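Local coordinates for Lmaj004091aaa (Leishmania major, PDB 1XTP), which probably transfers methyl groups from S-adenosyl-L-methionine to the N-terminal amine of proteins that begin with an X-Pro-Lys sequence, at residues Gln165-Ala168 with Ile169-Thr172; Leu206-Glu210 with Asp211-Thr215; Asp218-Tyr221 with Lys222-Asn226. All coordinates share one frame; numbering follows the deposited sequence.

Contact 1: Gln165-Ala168 with Ile169-Thr172; sequences QWTA and IYLT. With SAI (S-adenosyl-L-homoselenocysteine), chain B.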
ATOM      1  N   GLN A 165      -0.071  -2.423  -2.315  1.00 23.55           N
ATOM      2  CA  GLN A 165      -0.833  -1.683  -3.304  1.00 26.12           C
ATOM      3  C   GLN A 165      -2.163  -1.268  -2.744  1.00 26.15           C
ATOM      4  O   GLN A 165      -2.914  -2.114  -2.251  1.00 26.57           O
ATOM      5  CB  GLN A 165      -1.066  -2.521  -4.559  1.00 26.32           C
ATOM      6  CG  GLN A 165      -2.047  -1.849  -5.536  1.00 29.12           C
ATOM      7  CD  GLN A 165      -1.908  -2.320  -6.983  1.00 27.41           C
ATOM      8  OE1 GLN A 165      -1.088  -3.189  -7.297  1.00 25.63           O
ATOM      9  NE2 GLN A 165      -2.719  -1.729  -7.877  1.00 24.07           N
ATOM     10  N   TRP A 166      -2.454   0.030  -2.844  1.00 25.54           N
ATOM     11  CA  TRP A 166      -3.737   0.605  -2.420  1.00 26.89           C
ATOM     12  C   TRP A 166      -4.076   0.283  -0.943  1.00 26.09           C
ATOM     13  O   TRP A 166      -5.233   0.107  -0.570  1.00 28.54           O
ATOM     14  CB  TRP A 166      -4.862   0.196  -3.389  1.00 29.30           C
ATOM     15  CG  TRP A 166      -4.836   0.975  -4.705  1.00 28.96           C
ATOM     16  CD1 TRP A 166      -4.490   2.280  -4.877  1.00 30.49           C
ATOM     17  CD2 TRP A 166      -5.183   0.482  -6.002  1.00 29.11           C
ATOM     18  NE1 TRP A 166      -4.580   2.630  -6.203  1.00 32.07           N
ATOM     19  CE2 TRP A 166      -5.012   1.547  -6.917  1.00 27.05           C
ATOM     20  CE3 TRP A 166      -5.626  -0.755  -6.483  1.00 30.77           C
ATOM     21  CZ2 TRP A 166      -5.265   1.415  -8.281  1.00 30.31           C
ATOM     22  CZ3 TRP A 166      -5.871  -0.888  -7.846  1.00 30.93           C
ATOM     23  CH2 TRP A 166      -5.689   0.195  -8.729  1.00 30.52           C
ATOM     24  N   THR A 167      -3.046   0.233  -0.110  1.00 25.69           N
ATOM     25  CA  THR A 167      -3.222  -0.154   1.281  1.00 25.65           C
ATOM     26  C   THR A 167      -2.368   0.690   2.229  1.00 24.52           C
ATOM     27  O   THR A 167      -2.757   0.920   3.362  1.00 24.99           O
ATOM     28  CB  THR A 167      -3.012  -1.697   1.439  1.00 24.51           C
ATOM     29  OG1 THR A 167      -3.572  -2.159   2.678  1.00 25.05           O
ATOM     30  CG2 THR A 167      -1.536  -2.075   1.320  1.00 21.74           C
ATOM     31  N   ALA A 168      -1.239   1.218   1.783  1.00 25.22           N
ATOM     32  CA  ALA A 168      -0.431   2.028   2.703  1.00 25.22           C
ATOM     33  C   ALA A 168      -1.085   3.379   3.035  1.00 24.99           C
ATOM     34  O   ALA A 168      -0.596   4.108   3.888  1.00 25.83           O
ATOM     35  CB  ALA A 168       0.945   2.212   2.162  1.00 28.32           C
ATOM     36  N   ILE A 169      -2.179   3.702   2.360  1.00 22.16           N
ATOM     37  CA  ILE A 169      -3.020   4.848   2.700  1.00 24.14           C
ATOM     38  C   ILE A 169      -3.633   4.758   4.104  1.00 24.04           C
ATOM     39  O   ILE A 169      -3.964   5.786   4.700  1.00 24.57           O
ATOM     40  CB  ILE A 169      -4.160   5.068   1.656  1.00 26.36           C
ATOM     41  CG1 ILE A 169      -5.106   3.855   1.583  1.00 27.89           C
ATOM     42  CG2 ILE A 169      -3.574   5.340   0.260  1.00 29.13           C
ATOM     43  CD1 ILE A 169      -6.397   4.120   0.826  1.00 29.53           C
ATOM     44  N   TYR A 170      -3.740   3.541   4.645  1.00 24.17           N
ATOM     45  CA  TYR A 170      -4.314   3.289   5.972  1.00 24.49           C
ATOM     46  C   TYR A 170      -3.307   3.385   7.112  1.00 24.70           C
ATOM     47  O   TYR A 170      -3.704   3.473   8.267  1.00 25.48           O
ATOM     48  CB  TYR A 170      -5.005   1.920   5.985  1.00 25.14           C
ATOM     49  CG  TYR A 170      -6.114   1.859   4.978  1.00 24.21           C
ATOM     50  CD1 TYR A 170      -7.237   2.645   5.136  1.00 22.79           C
ATOM     51  CD2 TYR A 170      -6.009   1.077   3.829  1.00 23.66           C
ATOM     52  CE1 TYR A 170      -8.258   2.639   4.203  1.00 26.72           C
ATOM     53  CE2 TYR A 170      -7.034   1.036   2.886  1.00 21.11           C
ATOM     54  CZ  TYR A 170      -8.146   1.843   3.074  1.00 24.63           C
ATOM     55  OH  TYR A 170      -9.174   1.864   2.167  1.00 28.85           O
ATOM     56  N   LEU A 171      -2.019   3.371   6.781  1.00 25.13           N
ATOM     57  CA  LEU A 171      -0.969   3.493   7.771  1.00 26.20           C
ATOM     58  C   LEU A 171      -0.737   4.935   8.206  1.00 24.06           C
ATOM     59  O   LEU A 171      -0.730   5.837   7.374  1.00 24.72           O
ATOM     60  CB  LEU A 171       0.354   2.917   7.240  1.00 27.39           C
ATOM     61  CG  LEU A 171       0.433   1.416   6.961  1.00 25.28           C
ATOM     62  CD1 LEU A 171       1.660   1.082   6.096  1.00 25.73           C
ATOM     63  CD2 LEU A 171       0.454   0.599   8.271  1.00 23.92           C
ATOM     64  N   THR A 172      -0.522   5.149   9.509  1.00 20.97           N
ATOM     65  CA  THR A 172       0.037   6.433   9.957  1.00 21.91           C
ATOM     66  C   THR A 172       1.433   6.554   9.383  1.00 23.67           C
ATOM     67  O   THR A 172       2.018   5.562   8.971  1.00 22.19           O
ATOM     68  CB  THR A 172       0.139   6.547  11.458  1.00 20.71           C
ATOM     69  OG1 THR A 172       1.142   5.649  11.961  1.00 23.18           O
ATOM     70  CG2 THR A 172      -1.205   6.245  12.104  1.00 23.36           C
TER
HETATM   71  N   SAI B 401      -4.332  -4.734  -2.346  1.00 31.77           N
HETATM   72  CA  SAI B 401      -5.612  -5.306  -2.855  1.00 30.13           C
HETATM   73  CB  SAI B 401      -6.782  -4.736  -2.081  1.00 31.24           C
HETATM   74  CG  SAI B 401      -6.980  -3.230  -2.169  1.00 31.74           C
HETATM   75 SE   SAI B 401      -8.547  -2.713  -1.092  0.85 32.69          SE
HETATM   76  C   SAI B 401      -5.866  -4.991  -4.320  1.00 30.14           C
HETATM   77  O   SAI B 401      -5.259  -4.079  -4.879  1.00 27.46           O
HETATM   78  OXT SAI B 401      -6.709  -5.619  -4.961  1.00 29.66           O
HETATM   79  C5' SAI B 401      -7.552  -2.214   0.540  1.00 32.32           C
HETATM   80  C4' SAI B 401      -7.341  -3.387   1.501  1.00 26.64           C
HETATM   81  O4' SAI B 401      -6.542  -2.942   2.558  1.00 26.96           O
HETATM   82  C3' SAI B 401      -8.608  -3.929   2.144  1.00 25.27           C
HETATM   83  O3' SAI B 401      -8.685  -5.321   1.986  1.00 24.13           O
HETATM   84  C2' SAI B 401      -8.513  -3.597   3.614  1.00 22.53           C
HETATM   85  O2' SAI B 401      -9.117  -4.579   4.445  1.00 22.49           O
HETATM   86  C1' SAI B 401      -7.011  -3.559   3.745  1.00 24.91           C
HETATM   87  N9  SAI B 401      -6.514  -2.822   4.897  1.00 26.98           N
HETATM   88  C8  SAI B 401      -7.102  -1.740   5.514  1.00 25.78           C
HETATM   89  N7  SAI B 401      -6.316  -1.364   6.518  1.00 20.23           N
HETATM   90  C5  SAI B 401      -5.222  -2.183   6.546  1.00 29.15           C
HETATM   91  C6  SAI B 401      -4.099  -2.229   7.368  1.00 26.42           C
HETATM   92  N6  SAI B 401      -3.970  -1.350   8.363  1.00 21.72           N
HETATM   93  N1  SAI B 401      -3.133  -3.197   7.151  1.00 26.22           N
HETATM   94  C2  SAI B 401      -3.277  -4.130   6.132  1.00 26.26           C
HETATM   95  N3  SAI B 401      -4.391  -4.065   5.313  1.00 25.90           N
HETATM   96  C4  SAI B 401      -5.334  -3.105   5.519  1.00 28.74           C
HETATM   97  O   HOH W   1      -7.966   1.128  -0.705  1.00 30.19           O
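The peptide N of Tyr170 reaches back to the carbonyl O of Thr167 (3.1 Å), closing a tight turn with a nearly straight N-H...O angle of 169°, although the donor stands well above the carbonyl plane. One residue on, the N of Leu171 makes a weak bond to the O of Ala168 at 3.3 Å; that oxygen has a second partner in Arg216. The same two residues also touch through their side chains, CD1 of Leu171 lying 4.2 Å from CB of Ala168. The turn leaves the C-terminal end of strand 159-165 in the seven-stranded sheet of a Rossmann-like class I methyltransferase, where the cofactor sits over the strand ends, and it grips the bound S-adenosyl-L-homoselenocysteine at several points. The O of Gln165 accepts from the ligand amino N at 3.0 Å. Thr167 OG1, swung anti to the backbone N (chi1 -162°), donates to the ribose O4' at 3.1 Å. The Tyr170 ring then turns one face to the adenine, with ligand C8 3.5 Å from CD2, while CG1 of Ile169 packs on the opposite face, offset toward the rim. The phenol OH and the O of Trp166 are joined through water 1, which donates to both, at 2.9 Å to Trp166 O; the OH is also hydrogen-bonded to Asp211 and Trp57. Trp166, in a left-handed backbone conformation, presents an indole edge to the ligand carboxylate, CE3 lying 3.7 Å from O. Indole NE1 is bonded to Asn198, and NE2 of Gln165, itself bonded to Asp78, lies over one indole face, offset toward the rim. Just before helix 173-186, Thr172 is the N-cap residue, its OG1 accepting from the backbone N of Asp175.

Contact 2: Leu206-Glu210 with Asp211-Thr215; sequences LVDKE and DSSLT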
ATOM      1  N   LEU A 206      -4.228  14.491   1.434  1.00 27.22           N
ATOM      2  CA  LEU A 206      -5.680  14.483   1.547  1.00 28.72           C
ATOM      3  C   LEU A 206      -6.075  13.325   2.437  1.00 28.01           C
ATOM      4  O   LEU A 206      -5.943  12.164   2.032  1.00 25.90           O
ATOM      5  CB  LEU A 206      -6.349  14.330   0.174  1.00 28.44           C
ATOM      6  CG  LEU A 206      -7.888  14.278   0.163  1.00 28.03           C
ATOM      7  CD1 LEU A 206      -8.479  15.475   0.835  1.00 25.44           C
ATOM      8  CD2 LEU A 206      -8.420  14.195  -1.260  1.00 27.93           C
ATOM      9  N   VAL A 207      -6.535  13.649   3.645  1.00 25.81           N
ATOM     10  CA  VAL A 207      -7.179  12.671   4.532  1.00 25.54           C
ATOM     11  C   VAL A 207      -8.622  12.381   4.041  1.00 23.87           C
ATOM     12  O   VAL A 207      -9.481  13.279   3.946  1.00 22.79           O
ATOM     13  CB  VAL A 207      -7.209  13.136   6.011  1.00 24.35           C
ATOM     14  CG1 VAL A 207      -7.913  12.119   6.895  1.00 24.35           C
ATOM     15  CG2 VAL A 207      -5.799  13.377   6.538  1.00 24.52           C
ATOM     16  N   ASP A 208      -8.867  11.117   3.730  1.00 22.41           N
ATOM     17  CA  ASP A 208     -10.215  10.650   3.396  1.00 24.34           C
ATOM     18  C   ASP A 208     -10.943  10.286   4.704  1.00 24.01           C
ATOM     19  O   ASP A 208     -10.602   9.312   5.390  1.00 24.13           O
ATOM     20  CB  ASP A 208     -10.145   9.455   2.445  1.00 23.43           C
ATOM     21  CG  ASP A 208     -11.521   9.058   1.892  1.00 27.92           C
ATOM     22  OD1 ASP A 208     -12.534   9.202   2.603  1.00 34.54           O
ATOM     23  OD2 ASP A 208     -11.587   8.585   0.747  1.00 36.57           O
ATOM     24  N   LYS A 209     -11.937  11.094   5.050  1.00 25.40           N
ATOM     25  CA  LYS A 209     -12.675  10.920   6.291  1.00 25.80           C
ATOM     26  C   LYS A 209     -13.743   9.850   6.162  1.00 25.63           C
ATOM     27  O   LYS A 209     -14.418   9.554   7.127  1.00 30.19           O
ATOM     28  CB  LYS A 209     -13.339  12.228   6.703  1.00 25.54           C
ATOM     29  CG  LYS A 209     -12.341  13.373   6.963  1.00 29.54           C
ATOM     30  CD  LYS A 209     -11.473  13.152   8.179  1.00 27.46           C
ATOM     31  CE  LYS A 209     -12.244  13.227   9.494  1.00 30.04           C
ATOM     32  NZ  LYS A 209     -11.379  12.773  10.602  1.00 32.73           N
ATOM     33  N   GLU A 210     -13.916   9.275   4.984  1.00 24.52           N
ATOM     34  CA  GLU A 210     -14.886   8.202   4.826  1.00 27.90           C
ATOM     35  C   GLU A 210     -14.274   6.862   5.271  1.00 27.98           C
ATOM     36  O   GLU A 210     -14.834   6.191   6.129  1.00 27.40           O
ATOM     37  CB  GLU A 210     -15.379   8.143   3.382  1.00 31.41           C
ATOM     38  CG  GLU A 210     -16.765   7.504   3.247  1.00 33.83           C
ATOM     39  CD  GLU A 210     -17.234   7.351   1.806  1.00 32.16           C
ATOM     40  OE1 GLU A 210     -16.857   8.169   0.950  1.00 36.99           O
ATOM     41  OE2 GLU A 210     -18.012   6.408   1.538  1.00 44.82           O
ATOM     42  N   ASP A 211     -13.110   6.496   4.721  1.00 27.28           N
ATOM     43  CA  ASP A 211     -12.468   5.226   5.050  1.00 27.40           C
ATOM     44  C   ASP A 211     -11.248   5.344   5.990  1.00 27.27           C
ATOM     45  O   ASP A 211     -10.569   4.353   6.243  1.00 27.29           O
ATOM     46  CB  ASP A 211     -12.096   4.471   3.772  1.00 27.70           C
ATOM     47  CG  ASP A 211     -10.909   5.067   3.046  1.00 32.64           C
ATOM     48  OD1 ASP A 211     -10.465   6.198   3.367  1.00 33.48           O
ATOM     49  OD2 ASP A 211     -10.411   4.380   2.128  1.00 41.38           O
ATOM     50  N   SER A 212     -10.978   6.548   6.491  1.00 27.41           N
ATOM     51  CA  SER A 212      -9.894   6.802   7.464  1.00 25.43           C
ATOM     52  C   SER A 212      -8.526   6.443   6.900  1.00 26.69           C
ATOM     53  O   SER A 212      -7.855   5.527   7.378  1.00 25.76           O
ATOM     54  CB  SER A 212     -10.147   6.077   8.802  1.00 27.53           C
ATOM     55  OG  SER A 212      -9.336   6.606   9.849  1.00 24.08           O
ATOM     56  N   SER A 213      -8.131   7.194   5.868  1.00 28.37           N
ATOM     57  CA  SER A 213      -6.906   6.939   5.118  1.00 27.91           C
ATOM     58  C   SER A 213      -6.368   8.257   4.573  1.00 28.00           C
ATOM     59  O   SER A 213      -7.064   9.278   4.608  1.00 24.75           O
ATOM     60  CB  SER A 213      -7.220   6.017   3.948  1.00 27.11           C
ATOM     61  OG  SER A 213      -8.073   6.658   3.003  1.00 31.41           O
ATOM     62  N   LEU A 214      -5.158   8.260   4.020  1.00 26.66           N
ATOM     63  CA  LEU A 214      -4.728   9.476   3.335  1.00 26.47           C
ATOM     64  C   LEU A 214      -3.887   9.209   2.089  1.00 25.68           C
ATOM     65  O   LEU A 214      -3.162   8.216   1.990  1.00 27.85           O
ATOM     66  CB  LEU A 214      -4.010  10.452   4.284  1.00 25.96           C
ATOM     67  CG  LEU A 214      -2.519  10.216   4.445  1.00 23.08           C
ATOM     68  CD1 LEU A 214      -1.847  11.350   5.190  1.00 27.13           C
ATOM     69  CD2 LEU A 214      -2.309   8.882   5.148  1.00 24.82           C
ATOM     70  N   THR A 215      -4.016  10.124   1.145  1.00 24.32           N
ATOM     71  CA  THR A 215      -3.238  10.128  -0.073  1.00 24.56           C
ATOM     72  C   THR A 215      -2.113  11.114   0.145  1.00 25.93           C
ATOM     73  O   THR A 215      -2.336  12.226   0.649  1.00 23.34           O
ATOM     74  CB  THR A 215      -4.095  10.586  -1.249  1.00 25.78           C
ATOM     75  OG1 THR A 215      -5.215   9.710  -1.350  1.00 26.15           O
ATOM     76  CG2 THR A 215      -3.312  10.580  -2.585  1.00 23.96           C
TER
HETATM   77  O   HOH W   2      -7.357  10.598   0.148  1.00 19.46           O
HETATM   78  O   HOH W   3      -9.431   6.196   0.108  0.50 17.44           O
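Asp208 and Asp211 meet at about a right angle, the OD1 of Asp211 only 3.4 Å from CG of Asp208, with carboxylate planes 44° apart. With its CG anti to the backbone N (chi1 -171°), Asp208 sends OD1 forward over the turn to accept from the N of Glu210 at 2.8 Å, an Asx turn, and weakly from the N of Asp211. Asp211 has its CG between the backbone N and the carbonyl carbon (chi1 74°), which brings OD1 to OG of Ser213, a hydrogen bond whose 2.5 Å is so short that the exact length is doubtful. Water 3 donates to the OD2 atoms of both aspartates and probably eases the closeness of two like charges. These side chains lie at the turn of a beta hairpin, strands 205-208 and 213-215, with a G1 bulge where Ser212 and Ser213 both face Asp208: the O of Asp208 accepts from Ser213 N at 3.3 Å and weakly from Ser212 N. Leu206 and Thr215 form a hydrogen-bonded pair, and water 2 links Leu206 O with Thr215 OG1. Val207 and Leu214 occupy the other face as a non-hydrogen-bonded pair, CG2 of Val207 4.1 Å from CB of Leu214, beside Met33 of helix 30-37.

Contact 3: Asp218-Tyr221 with Lys222-Asn226; sequences DIHY and KRLFN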
ATOM      1  N   ASP A 218       4.383  12.264  -3.845  1.00 23.11           N
ATOM      2  CA  ASP A 218       5.667  11.618  -4.087  1.00 25.62           C
ATOM      3  C   ASP A 218       6.778  12.069  -3.112  1.00 25.08           C
ATOM      4  O   ASP A 218       7.585  11.260  -2.654  1.00 26.61           O
ATOM      5  CB  ASP A 218       6.128  11.928  -5.525  1.00 24.11           C
ATOM      6  CG  ASP A 218       7.434  11.285  -5.840  1.00 27.15           C
ATOM      7  OD1 ASP A 218       7.445  10.046  -5.896  1.00 30.48           O
ATOM      8  OD2 ASP A 218       8.444  11.995  -5.997  1.00 32.29           O
ATOM      9  N   ILE A 219       6.844  13.373  -2.853  1.00 25.30           N
ATOM     10  CA  ILE A 219       7.826  13.944  -1.919  1.00 30.29           C
ATOM     11  C   ILE A 219       7.565  13.445  -0.495  1.00 29.53           C
ATOM     12  O   ILE A 219       8.494  13.139   0.245  1.00 26.17           O
ATOM     13  CB  ILE A 219       7.814  15.495  -2.014  1.00 31.49           C
ATOM     14  CG1 ILE A 219       8.619  15.897  -3.243  1.00 36.84           C
ATOM     15  CG2 ILE A 219       8.418  16.174  -0.772  1.00 34.18           C
ATOM     16  CD1 ILE A 219       8.700  17.375  -3.472  1.00 40.25           C
ATOM     17  N   HIS A 220       6.288  13.322  -0.148  1.00 28.76           N
ATOM     18  CA  HIS A 220       5.872  12.778   1.154  1.00 28.59           C
ATOM     19  C   HIS A 220       6.309  11.306   1.272  1.00 26.81           C
ATOM     20  O   HIS A 220       6.951  10.935   2.250  1.00 27.27           O
ATOM     21  CB  HIS A 220       4.360  12.955   1.305  1.00 26.15           C
ATOM     22  CG  HIS A 220       3.835  12.739   2.688  1.00 26.98           C
ATOM     23  ND1 HIS A 220       2.588  13.185   3.073  1.00 23.98           N
ATOM     24  CD2 HIS A 220       4.358  12.101   3.765  1.00 29.89           C
ATOM     25  CE1 HIS A 220       2.375  12.844   4.333  1.00 27.73           C
ATOM     26  NE2 HIS A 220       3.437  12.190   4.777  1.00 27.63           N
ATOM     27  N   TYR A 221       6.004  10.480   0.273  1.00 27.45           N
ATOM     28  CA  TYR A 221       6.482   9.068   0.251  1.00 27.78           C
ATOM     29  C   TYR A 221       8.006   8.935   0.437  1.00 25.83           C
ATOM     30  O   TYR A 221       8.497   8.083   1.179  1.00 25.65           O
ATOM     31  CB  TYR A 221       6.078   8.355  -1.064  1.00 24.01           C
ATOM     32  CG  TYR A 221       4.596   8.134  -1.198  1.00 26.10           C
ATOM     33  CD1 TYR A 221       3.877   7.480  -0.186  1.00 22.20           C
ATOM     34  CD2 TYR A 221       3.891   8.605  -2.303  1.00 23.33           C
ATOM     35  CE1 TYR A 221       2.510   7.293  -0.290  1.00 24.72           C
ATOM     36  CE2 TYR A 221       2.511   8.423  -2.415  1.00 25.25           C
ATOM     37  CZ  TYR A 221       1.820   7.767  -1.399  1.00 28.25           C
ATOM     38  OH  TYR A 221       0.451   7.559  -1.480  1.00 26.77           O
ATOM     39  N   LYS A 222       8.734   9.792  -0.258  1.00 26.85           N
ATOM     40  CA  LYS A 222      10.194   9.740  -0.289  1.00 28.19           C
ATOM     41  C   LYS A 222      10.806  10.183   1.031  1.00 27.82           C
ATOM     42  O   LYS A 222      11.851   9.657   1.457  1.00 27.94           O
ATOM     43  CB  LYS A 222      10.709  10.573  -1.469  1.00 29.19           C
ATOM     44  CG  LYS A 222      10.550   9.819  -2.780  1.00 27.80           C
ATOM     45  CD  LYS A 222      10.622  10.703  -3.978  1.00 30.38           C
ATOM     46  CE  LYS A 222      10.865   9.856  -5.231  1.00 26.53           C
ATOM     47  NZ  LYS A 222      10.768  10.622  -6.495  1.00 28.06           N
ATOM     48  N   ARG A 223      10.150  11.146   1.678  1.00 25.74           N
ATOM     49  CA  ARG A 223      10.492  11.511   3.045  1.00 27.07           C
ATOM     50  C   ARG A 223      10.382  10.266   3.916  1.00 26.45           C
ATOM     51  O   ARG A 223      11.303   9.942   4.672  1.00 24.48           O
ATOM     52  CB  ARG A 223       9.571  12.617   3.551  1.00 27.19           C
ATOM     53  CG  ARG A 223      10.021  13.264   4.848  1.00 34.24           C
ATOM     54  CD  ARG A 223       9.201  14.522   5.196  1.00 34.91           C
ATOM     55  NE  ARG A 223       9.492  15.648   4.296  1.00 35.41           N
ATOM     56  CZ  ARG A 223       9.062  16.895   4.470  1.00 27.36           C
ATOM     57  NH1 ARG A 223       8.302  17.208   5.506  1.00 28.31           N
ATOM     58  NH2 ARG A 223       9.400  17.825   3.591  1.00 32.32           N
ATOM     59  N   LEU A 224       9.275   9.533   3.765  1.00 27.47           N
ATOM     60  CA  LEU A 224       9.047   8.324   4.559  1.00 26.47           C
ATOM     61  C   LEU A 224      10.043   7.219   4.172  1.00 26.42           C
ATOM     62  O   LEU A 224      10.548   6.536   5.045  1.00 27.03           O
ATOM     63  CB  LEU A 224       7.587   7.840   4.448  1.00 29.14           C
ATOM     64  CG  LEU A 224       6.501   8.850   4.832  1.00 27.73           C
ATOM     65  CD1 LEU A 224       5.110   8.394   4.416  1.00 27.23           C
ATOM     66  CD2 LEU A 224       6.545   9.126   6.331  1.00 27.11           C
ATOM     67  N   PHE A 225      10.348   7.053   2.882  1.00 25.43           N
ATOM     68  CA  PHE A 225      11.339   6.057   2.481  1.00 25.82           C
ATOM     69  C   PHE A 225      12.698   6.350   3.099  1.00 27.67           C
ATOM     70  O   PHE A 225      13.394   5.447   3.533  1.00 27.78           O
ATOM     71  CB  PHE A 225      11.552   6.008   0.962  1.00 25.81           C
ATOM     72  CG  PHE A 225      10.327   5.682   0.173  1.00 25.88           C
ATOM     73  CD1 PHE A 225       9.326   4.870   0.687  1.00 24.27           C
ATOM     74  CD2 PHE A 225      10.199   6.163  -1.122  1.00 22.72           C
ATOM     75  CE1 PHE A 225       8.176   4.583  -0.091  1.00 23.17           C
ATOM     76  CE2 PHE A 225       9.082   5.873  -1.892  1.00 25.48           C
ATOM     77  CZ  PHE A 225       8.069   5.095  -1.367  1.00 21.32           C
ATOM     78  N   ASN A 226      13.088   7.617   3.082  1.00 28.59           N
ATOM     79  CA  ASN A 226      14.373   8.005   3.630  1.00 29.97           C
ATOM     80  C   ASN A 226      14.437   7.666   5.120  1.00 29.46           C
ATOM     81  O   ASN A 226      15.395   7.073   5.596  1.00 29.45           O
ATOM     82  CB  ASN A 226      14.617   9.491   3.402  1.00 31.70           C
ATOM     83  CG  ASN A 226      15.966   9.937   3.931  1.00 38.93           C
ATOM     84  OD1 ASN A 226      16.043  10.608   4.960  1.00 43.62           O
ATOM     85  ND2 ASN A 226      17.041   9.533   3.250  1.00 41.87           N
TER
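Tyr221 meets Phe225 one turn further along helix 218-228 through its backbone and CB: its O accepts from the N of Phe225 at 2.7 Å, and that same oxygen lies over one face of the Phe225 ring, 3.2 Å above the plane and offset toward the rim. CZ of this ring also packs on CB of Tyr221 at 3.8 Å. The phenol OH of Tyr221 reaches the carbonyl of Asn198, and its ring meets Phe195 edge-to-face. Lys222 runs extended beyond CG, its methylenes lying along the Asp218 carbonyl, until NZ forms a salt bridge with OD2 of Asp218 (2.7 Å), on the syn lone pair of that oxygen. His220 lays CD2 3.8 Å from CD1 of Leu224, while NE2 is bonded to Asp173 of helix 173-186. The i to i+4 backbone bonds, such as Leu224 N to His220 O at 3.1 Å, put the partners of each pair on the same side of the helix. Since NZ of Lys222 also bridges Glu235, and OD1 of Asp218 bridges Lys249 and bonds Tyr251, the salt bridge belongs to a network of alternating charges joining the N-terminal part of the helix to strands 232-237 and 248-253.

Along the chain the three contacts come in series, neither nesting nor crossing; contacts 1 and 2 each close a short turn, whereas contact 3 lies within one helix. Contact 1 shapes the turn between strand 159-165 and helix 173-186. After that helix and strand 191-198, contact 2 closes the hairpin of strands 205-208 and 213-215, part of the smaller sheet. Contact 3 then forms two turns of helix 218-228, soon after strand 213-215, and leads toward the last strands of the large sheet. Contacts 1 and 2 touch: Ile169 O lies 2.8 Å from Leu214 N, a probable hydrogen bond, tying the cofactor loop to the hairpin. Contacts 1 and 3 approach to about 5 Å between nearest atoms without touching.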